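Local coordinates for desulfoferrodoxin (Rbo) (Treponema pallidum subsp. pallidum str. Nichols, PDB 1Y07), which probably reduces superoxide to hydrogen peroxide at a mononuclear iron centre, at residues 72-83 against 93-104; 46-54 against 117-128. All coordinates share one frame; numbering follows the deposited sequence.

How the interactions relate
Both contacts lie in the immunoglobulin-like part of the chain, their centres about 11 Å apart. Interaction 1 (72-83 with 93-104) is nested along the chain inside the long loop that interaction 2 (46-54 with 117-128) closes. They share the four-stranded sheet through its neighbouring strands 78-85 and 112-119, where Ala-79 N probably bonds Phe-118 O, and both also reach the three-stranded sheet, through its outer strands 101-105 and 52-57. Each contact therefore ties one sheet to the other. They also meet at the iron: His-76 comes from interaction 1, His-50, Cys-119 and His-122 from interaction 2, and His-70 completes the set, so the two contacts together frame the metal site.

Interaction 1: 72-83 against 93-104; sequences MTPEHYIAWVCL and ELPVDGAPEVTF. With FE (Fe (III) ion), chain H.
Leu-94 and Val-81 start the apolar core here, CD1 of Leu-94 lying 3.7 Å from CG2 of Val-81. The other Leu-94 branch, CD2, runs alongside Ile-78 and reaches its CG2, the two side chains pointing the same way. Further along, Val-81 slides past Val-102 in the opposite direction. CG1 of Val-81, anti to the backbone N (chi1 171°), meets Phe-104 CE1 at 3.6 Å. The same ring has Val-81 O at its edge, in plane, and Leu-83 CB over one face, 4.2 Å from the centroid and almost on the ring normal, a CH-pi contact.

This is the interior of a beta sandwich. Strand 78-83 belongs to the four-stranded sheet and strand 101-104 to the facing three-stranded one, their axes 8.1 Å apart at 28°; Val-63 of strand 60-65 packs on both Val-81 and Phe-104.

At the other end Met-72 folds back on itself, bent at chi2 and chi3, and its CG lies 3.8 Å from Pro-100 CB. CE turns to Leu-94 CB and Pro-95 O, and the sulfur takes a weak hydrogen bond from Ile-78 N. Val-96, on the Pro-95 to Gly-98 type I turn, sets CG2 against Tyr-77 CB.

Polar ties are few. Leu-94 N donates to Ala-79 O at 2.9 Å, beside the antiparallel non-hydrogen-bonded pair Trp-80 and Glu-93. One water donates to both Ile-78 O and Leu-94 O. Glu-93 turns its carboxylate to Arg-3 of the second subunit in a salt bridge. In the 73-76 turn, Thr-73 N and OG1 both donate to His-76 O from the same side of its plane, and His-76 NE2 binds the iron at 2.1 Å.

Interaction 2: 46-54 against 117-128; sequences AKEKHIPVV and EFCNLHGVWSGK. With FE (Fe (III) ion), chain H.
His-50 and Trp-125 lie as an offset stack, the imidazole against the five-membered ring of the indole with planes 27° apart. His-50 CB sits over that indole face, 3.4 Å from the centroid and nearly on its normal. Lys-47 CE comes to the indole edge in plane, while Ala-46 CB approaches the six-membered ring obliquely. On the imidazole of His-50, Ala-46 O, Glu-117 OE1 and Cys-119 SG all lie at the edge, and His-122 CB is over one face. In turn, His-50 CE1 stands over the His-122 ring, with the two planes at 55°.

With CG anti to the carbonyl carbon (chi1 -69°), His-50 sends NE2 to the iron at 2.3 Å and ND1 back to Ala-46 O, a hydrogen bond of 3.0 Å in the ring plane and on a carbonyl lone pair. Cys-119 SG and His-122 ND1 bind the metal at 2.1 Å each; His-70 and His-76 complete the site. His-122 and Gly-123 both face Cys-119 in a classic beta bulge. Trp-125 NE1 donates to His-122 O. Beyond the rings, Pro-52 CG packs on Gly-127 N at 3.4 Å, joining one sheet to strand 123-127 of the other.

The bond to Ala-46 O would hold the rotation of the His-50 ring, and weak N-H bonds from Leu-121 and His-122 to Cys-119 SG would probably temper the sulfur's electron donation to iron.

Interaction 1: 72-83 against 93-104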
loop_
_atom_site.group_PDB
_atom_site.type_symbol
_atom_site.label_atom_id
_atom_site.label_comp_id
_atom_site.label_asym_id
_atom_site.label_seq_id
_atom_site.Cartn_x
_atom_site.Cartn_y
_atom_site.Cartn_z
ATOM N N MET B 72 6.400 -22.036 5.228
ATOM C CA MET B 72 5.442 -21.272 5.974
ATOM C C MET B 72 5.270 -21.916 7.366
ATOM O O MET B 72 4.297 -22.673 7.623
ATOM C CB MET B 72 4.126 -21.216 5.197
ATOM C CG MET B 72 4.207 -20.508 3.857
ATOM S SD MET B 72 4.462 -18.750 4.035
ATOM C CE MET B 72 2.945 -18.238 4.627
ATOM N N THR B 73 6.250 -21.641 8.230
ATOM C CA THR B 73 6.279 -22.080 9.635
ATOM C C THR B 73 6.457 -20.891 10.565
ATOM O O THR B 73 6.905 -19.840 10.130
ATOM C CB THR B 73 7.474 -23.031 9.886
ATOM O OG1 THR B 73 8.701 -22.283 9.891
ATOM C CG2 THR B 73 7.635 -24.042 8.764
ATOM N N PRO B 74 6.183 -21.048 11.861
ATOM C CA PRO B 74 6.303 -19.899 12.778
ATOM C C PRO B 74 7.717 -19.295 12.845
ATOM O O PRO B 74 7.854 -18.108 13.113
ATOM C CB PRO B 74 5.894 -20.486 14.138
ATOM C CG PRO B 74 5.110 -21.726 13.803
ATOM C CD PRO B 74 5.773 -22.279 12.567
ATOM N N GLU B 75 8.749 -20.092 12.591
ATOM C CA GLU B 75 10.143 -19.622 12.727
ATOM C C GLU B 75 10.698 -19.057 11.407
ATOM O O GLU B 75 11.628 -18.237 11.400
ATOM C CB GLU B 75 11.046 -20.756 13.235
ATOM C CG GLU B 75 10.529 -21.494 14.476
ATOM C CD GLU B 75 9.480 -22.572 14.174
ATOM O OE1 GLU B 75 9.772 -23.531 13.428
ATOM O OE2 GLU B 75 8.351 -22.472 14.696
ATOM N N HIS B 76 10.110 -19.515 10.307
ATOM C CA HIS B 76 10.515 -19.179 8.956
ATOM C C HIS B 76 9.312 -19.136 8.015
ATOM O O HIS B 76 8.718 -20.168 7.684
ATOM C CB HIS B 76 11.521 -20.195 8.474
ATOM C CG HIS B 76 12.242 -19.793 7.240
ATOM N ND1 HIS B 76 12.911 -20.700 6.450
ATOM C CD2 HIS B 76 12.409 -18.580 6.652
ATOM C CE1 HIS B 76 13.471 -20.066 5.437
ATOM N NE2 HIS B 76 13.175 -18.779 5.530
ATOM N N TYR B 77 8.946 -17.929 7.591
ATOM C CA TYR B 77 7.704 -17.721 6.836
ATOM C C TYR B 77 7.787 -16.512 5.899
ATOM O O TYR B 77 8.611 -15.605 6.106
ATOM C CB TYR B 77 6.542 -17.525 7.819
ATOM C CG TYR B 77 6.750 -16.402 8.803
ATOM C CD1 TYR B 77 6.324 -15.123 8.501
ATOM C CD2 TYR B 77 7.395 -16.601 10.022
ATOM C CE1 TYR B 77 6.532 -14.059 9.385
ATOM C CE2 TYR B 77 7.613 -15.537 10.918
ATOM C CZ TYR B 77 7.169 -14.265 10.589
ATOM O OH TYR B 77 7.333 -13.182 11.435
ATOM N N ILE B 78 6.921 -16.499 4.887
ATOM C CA ILE B 78 6.679 -15.277 4.081
ATOM C C ILE B 78 5.614 -14.443 4.775
ATOM O O ILE B 78 4.470 -14.870 4.964
ATOM C CB ILE B 78 6.222 -15.617 2.650
ATOM C CG1 ILE B 78 7.203 -16.580 1.961
ATOM C CG2 ILE B 78 6.061 -14.334 1.858
ATOM C CD1 ILE B 78 8.669 -16.160 2.087
ATOM N N ALA B 79 5.975 -13.219 5.109
ATOM C CA ALA B 79 5.128 -12.335 5.907
ATOM C C ALA B 79 4.069 -11.659 5.074
ATOM O O ALA B 79 2.912 -11.574 5.478
ATOM C CB ALA B 79 5.960 -11.312 6.549
ATOM N N TRP B 80 4.463 -11.189 3.904
ATOM C CA TRP B 80 3.574 -10.393 3.063
ATOM C C TRP B 80 4.101 -10.369 1.632
ATOM O O TRP B 80 5.280 -10.683 1.374
ATOM C CB TRP B 80 3.348 -8.968 3.648
ATOM C CG TRP B 80 4.608 -8.154 3.979
ATOM C CD1 TRP B 80 5.099 -7.898 5.225
ATOM C CD2 TRP B 80 5.487 -7.475 3.062
ATOM N NE1 TRP B 80 6.243 -7.130 5.154
ATOM C CE2 TRP B 80 6.514 -6.855 3.842
ATOM C CE3 TRP B 80 5.550 -7.361 1.661
ATOM C CZ2 TRP B 80 7.555 -6.146 3.266
ATOM C CZ3 TRP B 80 6.590 -6.648 1.089
ATOM C CH2 TRP B 80 7.556 -6.026 1.888
ATOM N N VAL B 81 3.226 -9.987 0.716
ATOM C CA VAL B 81 3.538 -9.762 -0.678
ATOM C C VAL B 81 2.956 -8.393 -1.023
ATOM O O VAL B 81 1.814 -8.078 -0.624
ATOM C CB VAL B 81 2.907 -10.849 -1.610
ATOM C CG1 VAL B 81 3.056 -10.477 -3.072
ATOM C CG2 VAL B 81 3.519 -12.220 -1.286
ATOM N N CYS B 82 3.738 -7.605 -1.725
ATOM C CA CYS B 82 3.345 -6.277 -2.216
ATOM C C CYS B 82 3.347 -6.327 -3.752
ATOM O O CYS B 82 4.252 -6.892 -4.353
ATOM C CB CYS B 82 4.319 -5.234 -1.687
ATOM S SG CYS B 82 4.111 -3.578 -2.336
ATOM N N LEU B 83 2.349 -5.732 -4.376
ATOM C CA LEU B 83 2.226 -5.659 -5.808
ATOM C C LEU B 83 2.226 -4.232 -6.222
ATOM O O LEU B 83 1.458 -3.425 -5.686
ATOM C CB LEU B 83 0.905 -6.295 -6.227
ATOM C CG LEU B 83 0.789 -6.781 -7.657
ATOM C CD1 LEU B 83 1.734 -7.850 -7.962
ATOM C CD2 LEU B 83 -0.679 -7.155 -7.927
ATOM N N GLU B 93 -0.782 -9.313 3.806
ATOM C CA GLU B 93 -0.049 -10.225 4.675
ATOM C C GLU B 93 -0.524 -11.650 4.395
ATOM O O GLU B 93 -1.673 -11.876 4.044
ATOM C CB GLU B 93 -0.254 -9.847 6.132
ATOM C CG GLU B 93 0.323 -8.482 6.417
ATOM C CD GLU B 93 0.117 -7.942 7.836
ATOM O OE1 GLU B 93 -0.773 -8.453 8.543
ATOM O OE2 GLU B 93 0.834 -6.976 8.226
ATOM N N LEU B 94 0.359 -12.614 4.519
ATOM C CA LEU B 94 0.026 -14.031 4.316
ATOM C C LEU B 94 -0.243 -14.775 5.665
ATOM O O LEU B 94 0.540 -14.632 6.596
ATOM C CB LEU B 94 1.226 -14.705 3.639
ATOM C CG LEU B 94 1.153 -14.709 2.106
ATOM C CD1 LEU B 94 1.344 -13.349 1.489
ATOM C CD2 LEU B 94 2.202 -15.631 1.552
ATOM N N PRO B 95 -1.341 -15.531 5.795
ATOM C CA PRO B 95 -1.549 -16.384 6.980
ATOM C C PRO B 95 -0.385 -17.346 7.101
ATOM O O PRO B 95 -0.058 -18.013 6.105
ATOM C CB PRO B 95 -2.855 -17.119 6.649
ATOM C CG PRO B 95 -3.563 -16.169 5.751
ATOM C CD PRO B 95 -2.484 -15.612 4.884
ATOM N N VAL B 96 0.243 -17.375 8.277
ATOM C CA VAL B 96 1.497 -18.133 8.481
ATOM C C VAL B 96 1.298 -19.642 8.297
ATOM O O VAL B 96 2.235 -20.366 7.917
ATOM C CB VAL B 96 2.127 -17.855 9.865
ATOM C CG1 VAL B 96 1.335 -18.550 10.984
ATOM C CG2 VAL B 96 3.598 -18.308 9.881
ATOM N N ASP B 97 0.066 -20.099 8.536
ATOM C CA ASP B 97 -0.254 -21.526 8.383
ATOM C C ASP B 97 -0.932 -21.915 7.048
ATOM O O ASP B 97 -1.461 -23.019 6.891
ATOM C CB ASP B 97 -1.062 -22.006 9.589
ATOM C CG ASP B 97 -2.324 -21.207 9.812
ATOM O OD1 ASP B 97 -2.428 -20.056 9.297
ATOM O OD2 ASP B 97 -3.275 -21.662 10.496
ATOM N N GLY B 98 -0.876 -21.017 6.076
ATOM C CA GLY B 98 -1.375 -21.277 4.744
ATOM C C GLY B 98 -0.212 -21.506 3.803
ATOM O O GLY B 98 0.934 -21.742 4.224
ATOM N N ALA B 99 -0.490 -21.375 2.512
ATOM C CA ALA B 99 0.546 -21.581 1.516
ATOM C C ALA B 99 1.306 -20.269 1.288
ATOM O O ALA B 99 0.804 -19.177 1.609
ATOM C CB ALA B 99 -0.094 -22.031 0.252
ATOM N N PRO B 100 2.483 -20.364 0.690
ATOM C CA PRO B 100 3.262 -19.164 0.374
ATOM C C PRO B 100 2.761 -18.560 -0.913
ATOM O O PRO B 100 3.485 -18.510 -1.881
ATOM C CB PRO B 100 4.693 -19.713 0.219
ATOM C CG PRO B 100 4.464 -21.088 -0.329
ATOM C CD PRO B 100 3.189 -21.596 0.295
ATOM N N GLU B 101 1.478 -18.186 -0.958
ATOM C CA GLU B 101 0.887 -17.565 -2.134
ATOM C C GLU B 101 -0.272 -16.673 -1.739
ATOM O O GLU B 101 -0.918 -16.891 -0.724
ATOM C CB GLU B 101 0.369 -18.629 -3.107
ATOM C CG GLU B 101 -0.719 -19.459 -2.523
ATOM C CD GLU B 101 -1.496 -20.231 -3.576
ATOM O OE1 GLU B 101 -0.937 -21.152 -4.151
ATOM O OE2 GLU B 101 -2.692 -19.906 -3.814
ATOM N N VAL B 102 -0.557 -15.698 -2.572
ATOM C CA VAL B 102 -1.711 -14.809 -2.372
ATOM C C VAL B 102 -2.140 -14.232 -3.712
ATOM O O VAL B 102 -1.357 -14.166 -4.626
ATOM C CB VAL B 102 -1.349 -13.701 -1.350
ATOM C CG1 VAL B 102 -0.439 -12.657 -1.991
ATOM C CG2 VAL B 102 -2.610 -13.134 -0.662
ATOM N N THR B 103 -3.390 -13.853 -3.833
ATOM C CA THR B 103 -3.901 -13.325 -5.050
ATOM C C THR B 103 -4.401 -11.892 -4.808
ATOM O O THR B 103 -4.941 -11.566 -3.744
ATOM C CB THR B 103 -5.053 -14.153 -5.496
ATOM O OG1 THR B 103 -4.568 -15.499 -5.694
ATOM C CG2 THR B 103 -5.623 -13.674 -6.887
ATOM N N PHE B 104 -4.202 -11.059 -5.804
ATOM C CA PHE B 104 -4.663 -9.697 -5.820
ATOM C C PHE B 104 -5.626 -9.563 -6.983
ATOM O O PHE B 104 -5.465 -10.261 -7.978
ATOM C CB PHE B 104 -3.485 -8.799 -6.089
ATOM C CG PHE B 104 -2.423 -8.875 -5.018
ATOM C CD1 PHE B 104 -1.364 -9.758 -5.142
ATOM C CD2 PHE B 104 -2.471 -8.055 -3.926
ATOM C CE1 PHE B 104 -0.358 -9.851 -4.161
ATOM C CE2 PHE B 104 -1.443 -8.128 -2.949
ATOM C CZ PHE B 104 -0.422 -9.039 -3.074
HETATM FE FE FE H . 13.275 -17.352 3.969
HETATM O O HOH W 1 3.018 -15.541 7.126
#

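Interaction 2: 46-54 against 117-128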
loop_
_atom_site.group_PDB
_atom_site.type_symbol
_atom_site.label_atom_id
_atom_site.label_comp_id
_atom_site.label_asym_id
_atom_site.label_seq_id
_atom_site.Cartn_x
_atom_site.Cartn_y
_atom_site.Cartn_z
ATOM N N ALA B 46 19.496 -18.522 -2.837
ATOM C CA ALA B 46 18.227 -18.154 -2.197
ATOM C C ALA B 46 17.079 -17.854 -3.201
ATOM O O ALA B 46 15.914 -17.775 -2.794
ATOM C CB ALA B 46 18.424 -16.958 -1.222
ATOM N N LYS B 47 17.413 -17.706 -4.494
ATOM C CA LYS B 47 16.453 -17.290 -5.552
ATOM C C LYS B 47 15.269 -18.221 -5.666
ATOM O O LYS B 47 14.142 -17.767 -5.841
ATOM C CB LYS B 47 17.098 -17.282 -6.944
ATOM C CG LYS B 47 17.742 -15.986 -7.454
ATOM C CD LYS B 47 18.150 -15.012 -6.395
ATOM C CE LYS B 47 18.883 -13.807 -7.001
ATOM N NZ LYS B 47 20.155 -14.146 -7.719
ATOM N N GLU B 48 15.540 -19.533 -5.625
ATOM C CA GLU B 48 14.498 -20.547 -5.855
ATOM C C GLU B 48 13.327 -20.474 -4.856
ATOM O O GLU B 48 12.173 -20.644 -5.243
ATOM C CB GLU B 48 15.090 -21.966 -5.828
ATOM C CG GLU B 48 15.790 -22.363 -7.120
ATOM C CD GLU B 48 16.216 -23.825 -7.156
ATOM O OE1 GLU B 48 15.572 -24.685 -6.491
ATOM O OE2 GLU B 48 17.207 -24.120 -7.866
ATOM N N LYS B 49 13.644 -20.274 -3.575
ATOM C CA LYS B 49 12.633 -20.267 -2.536
ATOM C C LYS B 49 12.127 -18.837 -2.258
ATOM O O LYS B 49 11.192 -18.678 -1.478
ATOM C CB LYS B 49 13.170 -20.897 -1.238
ATOM C CG LYS B 49 13.153 -22.447 -1.219
ATOM C CD LYS B 49 14.381 -23.029 -0.505
ATOM C CE LYS B 49 14.021 -23.881 0.713
ATOM N NZ LYS B 49 13.715 -25.308 0.399
ATOM N N HIS B 50 12.705 -17.809 -2.896
ATOM C CA HIS B 50 12.368 -16.416 -2.510
ATOM C C HIS B 50 11.885 -15.465 -3.599
ATOM O O HIS B 50 11.135 -14.539 -3.268
ATOM C CB HIS B 50 13.508 -15.728 -1.708
ATOM C CG HIS B 50 13.707 -16.300 -0.334
ATOM N ND1 HIS B 50 14.596 -17.335 -0.080
ATOM C CD2 HIS B 50 13.099 -16.017 0.848
ATOM C CE1 HIS B 50 14.519 -17.657 1.202
ATOM N NE2 HIS B 50 13.574 -16.910 1.777
ATOM N N ILE B 51 12.268 -15.659 -4.869
ATOM C CA ILE B 51 11.749 -14.787 -5.935
ATOM C C ILE B 51 10.258 -15.044 -6.224
ATOM O O ILE B 51 9.896 -16.169 -6.561
ATOM C CB ILE B 51 12.576 -14.907 -7.233
ATOM C CG1 ILE B 51 13.970 -14.339 -6.992
ATOM C CG2 ILE B 51 11.857 -14.222 -8.408
ATOM C CD1 ILE B 51 14.784 -14.337 -8.167
ATOM N N PRO B 52 9.414 -14.006 -6.152
ATOM C CA PRO B 52 7.986 -14.142 -6.425
ATOM C C PRO B 52 7.731 -14.467 -7.901
ATOM O O PRO B 52 8.359 -13.872 -8.798
ATOM C CB PRO B 52 7.384 -12.769 -5.999
ATOM C CG PRO B 52 8.466 -11.874 -5.859
ATOM C CD PRO B 52 9.758 -12.621 -5.810
ATOM N N VAL B 53 6.883 -15.474 -8.121
ATOM C CA VAL B 53 6.389 -15.833 -9.425
ATOM C C VAL B 53 5.007 -15.238 -9.581
ATOM O O VAL B 53 4.148 -15.476 -8.747
ATOM C CB VAL B 53 6.342 -17.404 -9.602
ATOM C CG1 VAL B 53 5.526 -17.830 -10.834
ATOM C CG2 VAL B 53 7.756 -17.988 -9.664
ATOM N N VAL B 54 4.797 -14.507 -10.675
ATOM C CA VAL B 54 3.539 -13.823 -10.958
ATOM C C VAL B 54 2.770 -14.554 -12.064
ATOM O O VAL B 54 3.333 -14.921 -13.082
ATOM C CB VAL B 54 3.803 -12.305 -11.325
ATOM C CG1 VAL B 54 2.517 -11.568 -11.604
ATOM C CG2 VAL B 54 4.594 -11.623 -10.193
ATOM N N GLU B 117 8.173 -9.708 -2.052
ATOM C CA GLU B 117 7.800 -10.569 -0.899
ATOM C C GLU B 117 8.823 -10.394 0.191
ATOM O O GLU B 117 10.002 -10.208 -0.098
ATOM C CB GLU B 117 7.659 -12.044 -1.286
ATOM C CG GLU B 117 8.952 -12.736 -1.667
ATOM C CD GLU B 117 9.762 -13.314 -0.499
ATOM O OE1 GLU B 117 10.844 -13.895 -0.745
ATOM O OE2 GLU B 117 9.383 -13.174 0.660
ATOM N N PHE B 118 8.384 -10.422 1.441
ATOM C CA PHE B 118 9.272 -10.372 2.595
ATOM C C PHE B 118 9.298 -11.694 3.365
ATOM O O PHE B 118 8.262 -12.144 3.860
ATOM C CB PHE B 118 8.816 -9.253 3.566
ATOM C CG PHE B 118 9.679 -9.154 4.825
ATOM C CD1 PHE B 118 11.002 -8.773 4.744
ATOM C CD2 PHE B 118 9.153 -9.444 6.076
ATOM C CE1 PHE B 118 11.786 -8.707 5.880
ATOM C CE2 PHE B 118 9.951 -9.364 7.223
ATOM C CZ PHE B 118 11.243 -9.002 7.121
ATOM N N CYS B 119 10.493 -12.273 3.480
ATOM C CA CYS B 119 10.716 -13.422 4.353
ATOM C C CYS B 119 11.293 -12.932 5.694
ATOM O O CYS B 119 12.162 -12.077 5.744
ATOM C CB CYS B 119 11.646 -14.413 3.681
ATOM S SG CYS B 119 12.375 -15.613 4.838
ATOM N N ASN B 120 10.800 -13.468 6.793
ATOM C CA ASN B 120 11.167 -12.942 8.101
ATOM C C ASN B 120 12.640 -13.188 8.397
ATOM O O ASN B 120 13.267 -12.430 9.142
ATOM C CB ASN B 120 10.272 -13.541 9.189
ATOM C CG ASN B 120 10.752 -14.883 9.660
ATOM O OD1 ASN B 120 10.748 -15.870 8.906
ATOM N ND2 ASN B 120 11.138 -14.942 10.925
ATOM N N LEU B 121 13.194 -14.211 7.764
ATOM C CA LEU B 121 14.613 -14.527 7.921
ATOM C C LEU B 121 15.506 -14.032 6.772
ATOM O O LEU B 121 16.671 -13.757 7.008
ATOM C CB LEU B 121 14.806 -16.044 8.098
ATOM C CG LEU B 121 14.149 -16.689 9.329
ATOM C CD1 LEU B 121 14.665 -18.083 9.512
ATOM C CD2 LEU B 121 14.366 -15.864 10.629
ATOM N N HIS B 122 14.994 -13.943 5.550
ATOM C CA HIS B 122 15.825 -13.638 4.369
ATOM C C HIS B 122 15.545 -12.252 3.724
ATOM O O HIS B 122 16.191 -11.868 2.734
ATOM C CB HIS B 122 15.682 -14.734 3.296
ATOM C CG HIS B 122 16.187 -16.079 3.718
ATOM N ND1 HIS B 122 15.370 -17.056 4.252
ATOM C CD2 HIS B 122 17.432 -16.613 3.677
ATOM C CE1 HIS B 122 16.092 -18.131 4.522
ATOM N NE2 HIS B 122 17.342 -17.890 4.183
ATOM N N GLY B 123 14.603 -11.492 4.268
ATOM C CA GLY B 123 14.349 -10.150 3.754
ATOM C C GLY B 123 13.498 -10.043 2.479
ATOM O O GLY B 123 12.752 -10.964 2.129
ATOM N N VAL B 124 13.606 -8.914 1.775
ATOM C CA VAL B 124 12.735 -8.686 0.626
ATOM C C VAL B 124 13.354 -9.166 -0.681
ATOM O O VAL B 124 14.565 -9.010 -0.893
ATOM C CB VAL B 124 12.369 -7.193 0.457
ATOM C CG1 VAL B 124 11.379 -7.014 -0.705
ATOM C CG2 VAL B 124 11.845 -6.615 1.771
ATOM N N TRP B 125 12.490 -9.693 -1.550
ATOM C CA TRP B 125 12.798 -10.167 -2.900
ATOM C C TRP B 125 11.757 -9.712 -3.943
ATOM O O TRP B 125 10.532 -9.727 -3.696
ATOM C CB TRP B 125 12.884 -11.710 -2.928
ATOM C CG TRP B 125 13.924 -12.246 -1.991
ATOM C CD1 TRP B 125 13.840 -12.342 -0.626
ATOM C CD2 TRP B 125 15.228 -12.689 -2.341
ATOM N NE1 TRP B 125 15.010 -12.839 -0.109
ATOM C CE2 TRP B 125 15.888 -13.061 -1.142
ATOM C CE3 TRP B 125 15.898 -12.831 -3.547
ATOM C CZ2 TRP B 125 17.183 -13.580 -1.130
ATOM C CZ3 TRP B 125 17.190 -13.328 -3.543
ATOM C CH2 TRP B 125 17.826 -13.696 -2.338
ATOM N N SER B 126 12.216 -9.325 -5.122
ATOM C CA SER B 126 11.311 -8.917 -6.176
ATOM C C SER B 126 11.289 -9.809 -7.429
ATOM O O SER B 126 12.290 -10.428 -7.798
ATOM C CB SER B 126 11.597 -7.480 -6.591
ATOM O OG SER B 126 12.835 -7.345 -7.232
ATOM N N GLY B 127 10.123 -9.857 -8.067
ATOM C CA GLY B 127 9.900 -10.647 -9.257
ATOM C C GLY B 127 8.810 -10.092 -10.155
ATOM O O GLY B 127 7.959 -9.307 -9.713
ATOM N N LYS B 128 8.827 -10.507 -11.421
ATOM C CA LYS B 128 7.842 -10.062 -12.416
ATOM C C LYS B 128 7.116 -11.238 -13.070
ATOM O O LYS B 128 7.747 -12.156 -13.608
ATOM C CB LYS B 128 8.472 -9.131 -13.483
ATOM C CG LYS B 128 9.947 -9.354 -13.820
ATOM C CD LYS B 128 10.312 -8.890 -15.251
ATOM C CE LYS B 128 10.805 -10.067 -16.140
ATOM N NZ LYS B 128 11.433 -9.631 -17.427
HETATM FE FE FE H . 13.275 -17.352 3.969
HETATM O O HOH W 2 6.537 -14.446 -13.224
#